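Local coordinates for putative HMP/thiamine permease protein YkoE (Bacillus subtilis, PDB 5EDL), which probably carries hydroxymethylpyrimidine and/or thiamine across the cell membrane as the substrate-binding S component of an energy-coupling factor transporter, at residues 18-21 with 22-26; 102-105 with 106-110; 126-129 with 130-134. All coordinates share one frame; numbering follows the deposited sequence.

Overall arrangement
The three contacts are local and follow one another along the chain; none nests within or crosses another. Contact 1 comes first, within helix 4-35, where one turn meets the next beside the bound thiamine. Contact 2 lies at the end of helix 85-103, where the chain leaves the helix and turns toward helix 111-132. Contact 3 is at the far end of that helix, 126-129 with 130-134. Contacts 1 and 3 both touch the thiamine, with centres about 20 Å apart, and so link helices 4-35 and 111-132 through the ligand. Contact 2, about 28 Å from each centre to centre, touches one lipid and not the thiamine; contact 3 touches a second lipid too.

Contact 1: residues 18-21 with 22-26; sequences AVVY and LLFTH. With VIB (3-(4-amino-2-methyl-pyrimidin-5-ylmethyl)-5-(2-hydroxy-ethyl)-4-methyl-thiazol-3-ium), chain B.
Val20 lays its CG1 methyl against the ring of Phe24, one turn further along the helix. The two side chains run side by side and point the same way. CG1 of Val20 sits 3.7 Å from CD2 of Phe24. This methyl is anti to the backbone N (chi1 180°), which places it beside the carbonyl carbon, on the side of the following turn. The Phe24 ring also turns an edge to the backbone: the O of Val20 lies near the ring plane, 3.3 Å from CD2 of Phe24. The same oxygen accepts the helical bond from Phe24 N at 3.0 Å. It is therefore approached by both an N-H and a ring edge.

Tyr21 and Thr25 are also one turn apart, and both reach the ligand. Thr25 N donates to Tyr21 O at 2.8 Å. Trp47 bonds to that same oxygen through NE1 and packs edge-to-face with the Tyr21 ring. The Tyr21 ring meets the 2-methyl of the pyrimidine obliquely, with CD2 of Tyr21 3.6 Å from CM2 of VIB. Its hydroxyl is held by Glu68 and by the backbone N of Val50, which fixes the far end of the ring. OG1 of Thr25 comes within 3.1 Å of C6A on the pyrimidine ring of VIB and is hydrogen-bonded to Glu75. Successive turns of a transmembrane helix thus present Tyr21 and Thr25 to the pyrimidine end of the thiamine-binding pocket.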
# COMPACT_ATOMS: atom_id res chain seq x y z
N ALA A 18 8.05 -6.18 -3.21
CA ALA A 18 8.46 -7.15 -2.20
C ALA A 18 9.92 -6.93 -1.84
O ALA A 18 10.30 -7.07 -0.68
CB ALA A 18 8.24 -8.56 -2.69
N VAL A 19 10.74 -6.60 -2.83
CA VAL A 19 12.14 -6.29 -2.61
C VAL A 19 12.29 -5.04 -1.73
O VAL A 19 13.08 -5.03 -0.79
CB VAL A 19 12.89 -6.09 -3.93
CG1 VAL A 19 14.32 -5.63 -3.67
CG2 VAL A 19 12.89 -7.38 -4.75
N VAL A 20 11.51 -4.01 -2.02
CA VAL A 20 11.51 -2.80 -1.20
C VAL A 20 11.07 -3.08 0.23
O VAL A 20 11.70 -2.63 1.19
CB VAL A 20 10.59 -1.70 -1.79
CG1 VAL A 20 10.61 -0.45 -0.89
CG2 VAL A 20 10.97 -1.38 -3.21
N TYR A 21 9.96 -3.81 0.36
CA TYR A 21 9.44 -4.23 1.67
C TYR A 21 10.53 -4.91 2.51
O TYR A 21 10.68 -4.65 3.69
CB TYR A 21 8.26 -5.20 1.51
CG TYR A 21 6.94 -4.58 1.08
CD1 TYR A 21 6.87 -3.26 0.63
CD2 TYR A 21 5.77 -5.31 1.15
CE1 TYR A 21 5.66 -2.70 0.26
CE2 TYR A 21 4.56 -4.77 0.78
CZ TYR A 21 4.51 -3.47 0.34
OH TYR A 21 3.31 -2.95 -0.01
N LEU A 22 11.28 -5.81 1.88
CA LEU A 22 12.29 -6.59 2.60
C LEU A 22 13.41 -5.69 3.14
O LEU A 22 13.88 -5.87 4.26
CB LEU A 22 12.88 -7.68 1.70
CG LEU A 22 13.94 -8.59 2.33
CD1 LEU A 22 13.40 -9.27 3.58
CD2 LEU A 22 14.43 -9.62 1.32
N LEU A 23 13.83 -4.74 2.31
CA LEU A 23 14.85 -3.77 2.70
C LEU A 23 14.39 -2.96 3.91
O LEU A 23 15.13 -2.81 4.89
CB LEU A 23 15.16 -2.83 1.52
CG LEU A 23 15.88 -1.52 1.84
CD1 LEU A 23 17.22 -1.77 2.52
CD2 LEU A 23 16.09 -0.69 0.56
N PHE A 24 13.16 -2.46 3.86
CA PHE A 24 12.61 -1.68 4.96
C PHE A 24 12.38 -2.51 6.21
O PHE A 24 12.49 -2.01 7.32
CB PHE A 24 11.32 -0.98 4.54
CG PHE A 24 11.55 0.33 3.86
CD1 PHE A 24 11.58 1.50 4.58
CD2 PHE A 24 11.78 0.38 2.50
CE1 PHE A 24 11.82 2.71 3.96
CE2 PHE A 24 12.01 1.58 1.87
CZ PHE A 24 12.04 2.75 2.62
N THR A 25 12.07 -3.79 6.02
CA THR A 25 11.94 -4.68 7.16
C THR A 25 13.27 -4.80 7.91
O THR A 25 13.30 -4.75 9.15
CB THR A 25 11.45 -6.07 6.73
OG1 THR A 25 10.05 -6.00 6.45
CG2 THR A 25 11.69 -7.10 7.84
N HIS A 26 14.35 -4.93 7.15
CA HIS A 26 15.68 -5.00 7.77
C HIS A 26 15.97 -3.72 8.57
O HIS A 26 16.40 -3.80 9.72
CB HIS A 26 16.74 -5.25 6.70
CG HIS A 26 16.89 -6.69 6.33
ND1 HIS A 26 17.31 -7.65 7.23
CD2 HIS A 26 16.66 -7.35 5.17
CE1 HIS A 26 17.33 -8.83 6.64
NE2 HIS A 26 16.95 -8.67 5.38
CM2 VIB B . 4.32 -6.93 4.01
N4A VIB B . 4.09 -4.54 8.27
CM4 VIB B . 7.61 -3.58 11.44
O1 VIB B . 4.52 -3.98 13.73
C7 VIB B . 4.97 -5.21 14.27
C6 VIB B . 6.39 -5.43 13.84
C2 VIB B . 5.97 -6.88 10.17
S1 VIB B . 5.74 -7.03 11.71
C5 VIB B . 6.36 -5.77 12.36
C4 VIB B . 6.89 -4.93 11.31
N3 VIB B . 6.65 -5.64 9.93
C7A VIB B . 7.12 -5.04 8.68
C4A VIB B . 4.86 -5.27 7.29
N3A VIB B . 4.29 -5.73 6.18
C2A VIB B . 5.04 -6.42 5.27
N1A VIB B . 6.37 -6.62 5.49
C6A VIB B . 6.97 -6.15 6.62
C5A VIB B . 6.20 -5.46 7.52

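Contact 2: residues 102-105 with 106-110; sequences LATR and WKAYS. With MPG ([(Z)-octadec-9-enyl] (2R)-2,3-bis(oxidanyl)propanoate), chain C.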
# COMPACT_ATOMS: atom_id res chain seq x y z
N LEU A 102 -13.80 -1.08 -0.91
CA LEU A 102 -15.13 -1.67 -0.79
C LEU A 102 -16.15 -0.61 -0.38
O LEU A 102 -17.22 -0.48 -0.99
CB LEU A 102 -15.13 -2.84 0.21
CG LEU A 102 -16.46 -3.37 0.75
CD1 LEU A 102 -17.34 -3.95 -0.36
CD2 LEU A 102 -16.24 -4.41 1.85
N ALA A 103 -15.82 0.15 0.66
CA ALA A 103 -16.74 1.14 1.21
C ALA A 103 -17.14 2.20 0.16
O ALA A 103 -18.23 2.77 0.23
CB ALA A 103 -16.13 1.80 2.42
N THR A 104 -16.24 2.46 -0.78
CA THR A 104 -16.49 3.47 -1.82
C THR A 104 -16.76 2.80 -3.18
O THR A 104 -16.62 3.43 -4.23
CB THR A 104 -15.30 4.45 -1.93
OG1 THR A 104 -14.09 3.72 -2.15
CG2 THR A 104 -15.16 5.30 -0.65
N ARG A 105 -17.07 1.50 -3.13
CA ARG A 105 -17.56 0.73 -4.27
C ARG A 105 -16.58 0.64 -5.43
O ARG A 105 -16.99 0.50 -6.59
CB ARG A 105 -18.90 1.32 -4.76
CG ARG A 105 -20.05 1.15 -3.77
CD ARG A 105 -21.25 2.04 -4.14
NE ARG A 105 -21.78 1.72 -5.46
CZ ARG A 105 -22.48 2.56 -6.22
NH1 ARG A 105 -22.74 3.79 -5.80
NH2 ARG A 105 -22.92 2.17 -7.41
N TRP A 106 -15.30 0.75 -5.11
CA TRP A 106 -14.23 0.68 -6.09
C TRP A 106 -14.41 1.70 -7.21
O TRP A 106 -13.92 1.51 -8.32
CB TRP A 106 -14.13 -0.74 -6.67
CG TRP A 106 -13.91 -1.79 -5.61
CD1 TRP A 106 -12.71 -2.11 -4.99
CD2 TRP A 106 -14.90 -2.63 -5.01
NE1 TRP A 106 -12.92 -3.08 -4.06
CE2 TRP A 106 -14.24 -3.43 -4.06
CE3 TRP A 106 -16.27 -2.80 -5.21
CZ2 TRP A 106 -14.91 -4.38 -3.29
CZ3 TRP A 106 -16.94 -3.75 -4.44
CH2 TRP A 106 -16.26 -4.53 -3.50
N LYS A 107 -15.10 2.80 -6.90
CA LYS A 107 -15.34 3.88 -7.86
C LYS A 107 -14.65 5.19 -7.50
O LYS A 107 -14.80 6.17 -8.21
CB LYS A 107 -16.85 4.15 -7.98
CG LYS A 107 -17.66 3.05 -8.62
CD LYS A 107 -19.15 3.32 -8.46
CE LYS A 107 -19.51 4.73 -8.91
NZ LYS A 107 -20.98 4.99 -8.85
N ALA A 108 -13.94 5.23 -6.37
CA ALA A 108 -13.34 6.47 -5.89
C ALA A 108 -11.83 6.35 -5.69
O ALA A 108 -11.36 5.53 -4.88
CB ALA A 108 -14.00 6.90 -4.59
N TYR A 109 -11.07 7.18 -6.39
CA TYR A 109 -9.61 7.08 -6.31
C TYR A 109 -8.95 8.44 -6.11
O TYR A 109 -7.76 8.60 -6.38
CB TYR A 109 -9.09 6.36 -7.56
CG TYR A 109 -9.64 4.96 -7.61
CD1 TYR A 109 -9.04 3.93 -6.90
CD2 TYR A 109 -10.81 4.67 -8.31
CE1 TYR A 109 -9.56 2.66 -6.90
CE2 TYR A 109 -11.35 3.41 -8.31
CZ TYR A 109 -10.71 2.40 -7.61
OH TYR A 109 -11.23 1.12 -7.61
N SER A 110 -9.71 9.39 -5.57
CA SER A 110 -9.15 10.67 -5.16
C SER A 110 -8.14 10.46 -4.01
O SER A 110 -8.17 9.44 -3.33
CB SER A 110 -10.26 11.64 -4.73
OG SER A 110 -10.81 11.26 -3.48
C2 MPG C . -13.12 -5.64 6.42
C3 MPG C . -13.87 -5.36 5.14
C4 MPG C . -13.00 -5.73 3.96
C5 MPG C . -12.95 -7.23 3.82
C6 MPG C . -13.33 -7.62 2.41
C7 MPG C . -12.20 -7.28 1.48
C8 MPG C . -12.33 -8.06 0.20
C9 MPG C . -13.28 -7.33 -0.73
C10 MPG C . -13.45 -7.70 -2.02
C11 MPG C . -12.72 -8.87 -2.63
C12 MPG C . -13.75 -9.78 -3.28
C13 MPG C . -14.39 -9.08 -4.47
C14 MPG C . -15.82 -8.67 -4.16
C15 MPG C . -16.66 -8.78 -5.41
C16 MPG C . -17.49 -7.52 -5.58
C17 MPG C . -18.20 -7.54 -6.91
C18 MPG C . -18.46 -6.12 -7.35
O1 MPG C . -13.50 -4.18 8.26
C1 MPG C . -14.01 -5.32 7.60
O HOH W 1 -12.93 3.27 -4.48
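The indole of Trp106 folds back over Leu102, in the last turn of helix 85-103. Its CG is anti to the carbonyl carbon (chi1 -57°), bringing one ring face onto Leu102. CA of Leu102 stands over the six-membered ring in a CH-pi contact, 4.0 Å from its centroid. CD1 of Leu102 touches CH2 of Trp106 at 3.4 Å. The lipid chain packs obliquely on the indole, with C10 of MPG 3.8 Å from CZ2 of Trp106. Indole NE1 is bonded to Glu98. With an alanine here, Leu102 and the lipid would probably lose the aromatic surface they share, and Glu98 its indole N-H.

A Schellman motif ends the helix, with Arg105 at positive phi (62°) as its C-prime residue. Arg105 is shared with a type I' turn from Thr104 to Lys107, closed by Lys107 N to Thr104 O at 3.1 Å. Across the turn, CB of Thr104 packs 3.8 Å from CB of Ala108, and both side chains touch Val113 of helix 111-132. A water joins OG1 of Thr104 to Ala108 N; OG1 also bonds Val100 O one helical turn back. Tyr109 OH donates to Trp106 O at 2.8 Å, from above the carbonyl plane.

Contact 3: residues 126-129 with 130-134; sequences FIYD and LFVSG. With VIB (3-(4-amino-2-methyl-pyrimidin-5-ylmethyl)-5-(2-hydroxy-ethyl)-4-methyl-thiazol-3-ium), chain B; MPG ([(Z)-octadec-9-enyl] (2R)-2,3-bis(oxidanyl)propanoate), chain D.
The Tyr128 ring carries Val132 over one face. CB of Val132 makes a CH-pi contact 4.1 Å from the ring centroid, offset toward the rim. With Tyr128 CG anti to the backbone N (chi1 171°), the end of the side chain comes back toward Val132. OD1 of Asp129 lies at the edge of this ring, in its plane. The lipid meets the ring obliquely through C1 of MPG. The Phe131 ring turns an edge to Ile127: O of Ile127 lies 3.2 Å from CD2 of Phe131, and CG2 of Ile127 lies 3.7 Å from CE2 of Phe131. That methyl also touches C5 of MPG at 3.5 Å. Ile127, Tyr128 and Val132 line the site of this bound lipid. CD1 of Leu130 meets the Phe126 ring obliquely, 4.2 Å from CD2 of Phe126, and Tyr135 packs edge-to-face with that ring.

The Asp129 carboxylate holds different partners on its two oxygens. OG of Ser133 donates to OD1 of Asp129 at 2.6 Å, from above the carboxylate plane. The thiamine hydroxyl O1 of VIB donates to OD2 of Asp129 at 2.7 Å. OD2 also forms a salt bridge with Arg150, which would favour a charged carboxylate. Ser133 is tied back a second time, its N donating to Asp129 O at 2.8 Å. The serine bond probably limits the turning of the carboxylate that accepts from the ligand hydroxyl.

The last turn of helix 111-132 touches two others. Tyr128 and Asp129 touch helix 85-103 at Ile89. Phe126 packs on Leu143, Met146, Leu147 and Arg150 of helix 140-170.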
# COMPACT_ATOMS: atom_id res chain seq x y z
N PHE A 126 -2.34 -2.54 13.22
CA PHE A 126 -2.20 -2.23 14.65
C PHE A 126 -2.98 -3.27 15.48
O PHE A 126 -2.51 -3.75 16.51
CB PHE A 126 -2.68 -0.81 14.95
CG PHE A 126 -1.95 -0.16 16.09
CD1 PHE A 126 -0.76 0.52 15.87
CD2 PHE A 126 -2.44 -0.24 17.38
CE1 PHE A 126 -0.08 1.11 16.91
CE2 PHE A 126 -1.75 0.35 18.44
CZ PHE A 126 -0.58 1.03 18.20
N ILE A 127 -4.16 -3.64 14.99
CA ILE A 127 -4.92 -4.71 15.63
C ILE A 127 -4.10 -6.00 15.67
O ILE A 127 -3.99 -6.63 16.73
CB ILE A 127 -6.24 -4.98 14.88
CG1 ILE A 127 -7.17 -3.77 15.02
CG2 ILE A 127 -6.88 -6.27 15.40
CD1 ILE A 127 -8.45 -3.88 14.21
N TYR A 128 -3.52 -6.36 14.52
CA TYR A 128 -2.66 -7.54 14.43
C TYR A 128 -1.55 -7.50 15.49
O TYR A 128 -1.31 -8.49 16.18
CB TYR A 128 -2.04 -7.63 13.03
CG TYR A 128 -0.97 -8.69 12.89
CD1 TYR A 128 0.37 -8.40 13.17
CD2 TYR A 128 -1.28 -9.98 12.48
CE1 TYR A 128 1.36 -9.38 13.05
CE2 TYR A 128 -0.29 -10.96 12.35
CZ TYR A 128 1.03 -10.65 12.64
OH TYR A 128 2.01 -11.61 12.52
N ASP A 129 -0.89 -6.35 15.62
CA ASP A 129 0.22 -6.23 16.55
C ASP A 129 -0.18 -6.38 18.02
O ASP A 129 0.60 -6.88 18.83
CB ASP A 129 0.93 -4.88 16.35
CG ASP A 129 1.74 -4.85 15.06
OD1 ASP A 129 2.14 -5.93 14.56
OD2 ASP A 129 1.99 -3.73 14.57
N LEU A 130 -1.38 -5.93 18.36
CA LEU A 130 -1.90 -6.11 19.71
C LEU A 130 -2.12 -7.59 20.03
O LEU A 130 -2.03 -8.00 21.18
CB LEU A 130 -3.21 -5.32 19.90
CG LEU A 130 -3.03 -3.80 20.01
CD1 LEU A 130 -4.36 -3.08 19.77
CD2 LEU A 130 -2.43 -3.43 21.38
N PHE A 131 -2.40 -8.40 19.01
CA PHE A 131 -2.53 -9.84 19.20
C PHE A 131 -1.18 -10.56 19.23
O PHE A 131 -0.97 -11.45 20.05
CB PHE A 131 -3.39 -10.45 18.10
CG PHE A 131 -4.86 -10.26 18.31
CD1 PHE A 131 -5.55 -11.08 19.20
CD2 PHE A 131 -5.55 -9.27 17.64
CE1 PHE A 131 -6.91 -10.90 19.40
CE2 PHE A 131 -6.91 -9.09 17.84
CZ PHE A 131 -7.59 -9.90 18.72
N VAL A 132 -0.29 -10.15 18.35
CA VAL A 132 0.85 -10.98 18.00
C VAL A 132 2.20 -10.39 18.39
O VAL A 132 3.09 -11.13 18.77
CB VAL A 132 0.87 -11.26 16.47
CG1 VAL A 132 2.16 -11.97 16.08
CG2 VAL A 132 -0.33 -12.12 16.09
N SER A 133 2.33 -9.07 18.30
CA SER A 133 3.65 -8.43 18.30
C SER A 133 4.04 -7.80 19.63
O SER A 133 4.96 -6.99 19.69
CB SER A 133 3.71 -7.37 17.20
OG SER A 133 3.10 -7.85 16.02
N GLY A 134 3.33 -8.17 20.70
CA GLY A 134 3.65 -7.70 22.03
C GLY A 134 3.19 -6.29 22.34
O GLY A 134 3.58 -5.73 23.37
CM2 VIB B . 4.32 -6.93 4.01
N4A VIB B . 4.09 -4.54 8.27
CM4 VIB B . 7.61 -3.58 11.44
O1 VIB B . 4.52 -3.98 13.73
C7 VIB B . 4.97 -5.21 14.27
C6 VIB B . 6.39 -5.43 13.84
C2 VIB B . 5.97 -6.88 10.17
S1 VIB B . 5.74 -7.03 11.71
C5 VIB B . 6.36 -5.77 12.36
C4 VIB B . 6.89 -4.93 11.31
N3 VIB B . 6.65 -5.64 9.93
C7A VIB B . 7.12 -5.04 8.68
C4A VIB B . 4.86 -5.27 7.29
N3A VIB B . 4.29 -5.73 6.18
C2A VIB B . 5.04 -6.42 5.27
N1A VIB B . 6.37 -6.62 5.49
C6A VIB B . 6.97 -6.15 6.62
C5A VIB B . 6.20 -5.46 7.52
C2 MPG D . -5.66 -11.44 13.62
C3 MPG D . -5.81 -9.94 13.50
C4 MPG D . -7.14 -9.63 12.85
C5 MPG D . -7.25 -8.16 12.47
C6 MPG D . -8.50 -7.98 11.64
C7 MPG D . -8.85 -6.52 11.46
C8 MPG D . -8.47 -6.03 10.08
C9 MPG D . -9.68 -5.99 9.16
C10 MPG D . -10.24 -4.81 8.82
C11 MPG D . -9.67 -3.50 9.33
C12 MPG D . -10.79 -2.53 9.65
C13 MPG D . -10.34 -1.12 9.34
O1 MPG D . -3.77 -12.92 13.60
C1 MPG D . -4.31 -11.78 14.22
CXD MPG D . -2.06 -14.77 14.03
O2 MPG D . -2.56 -15.68 13.08
C21 MPG D . -1.51 -15.54 15.21
O3 MPG D . -0.28 -16.13 14.87
O4 MPG D . -3.55 -13.87 15.65
CX3 MPG D . -3.17 -13.84 14.49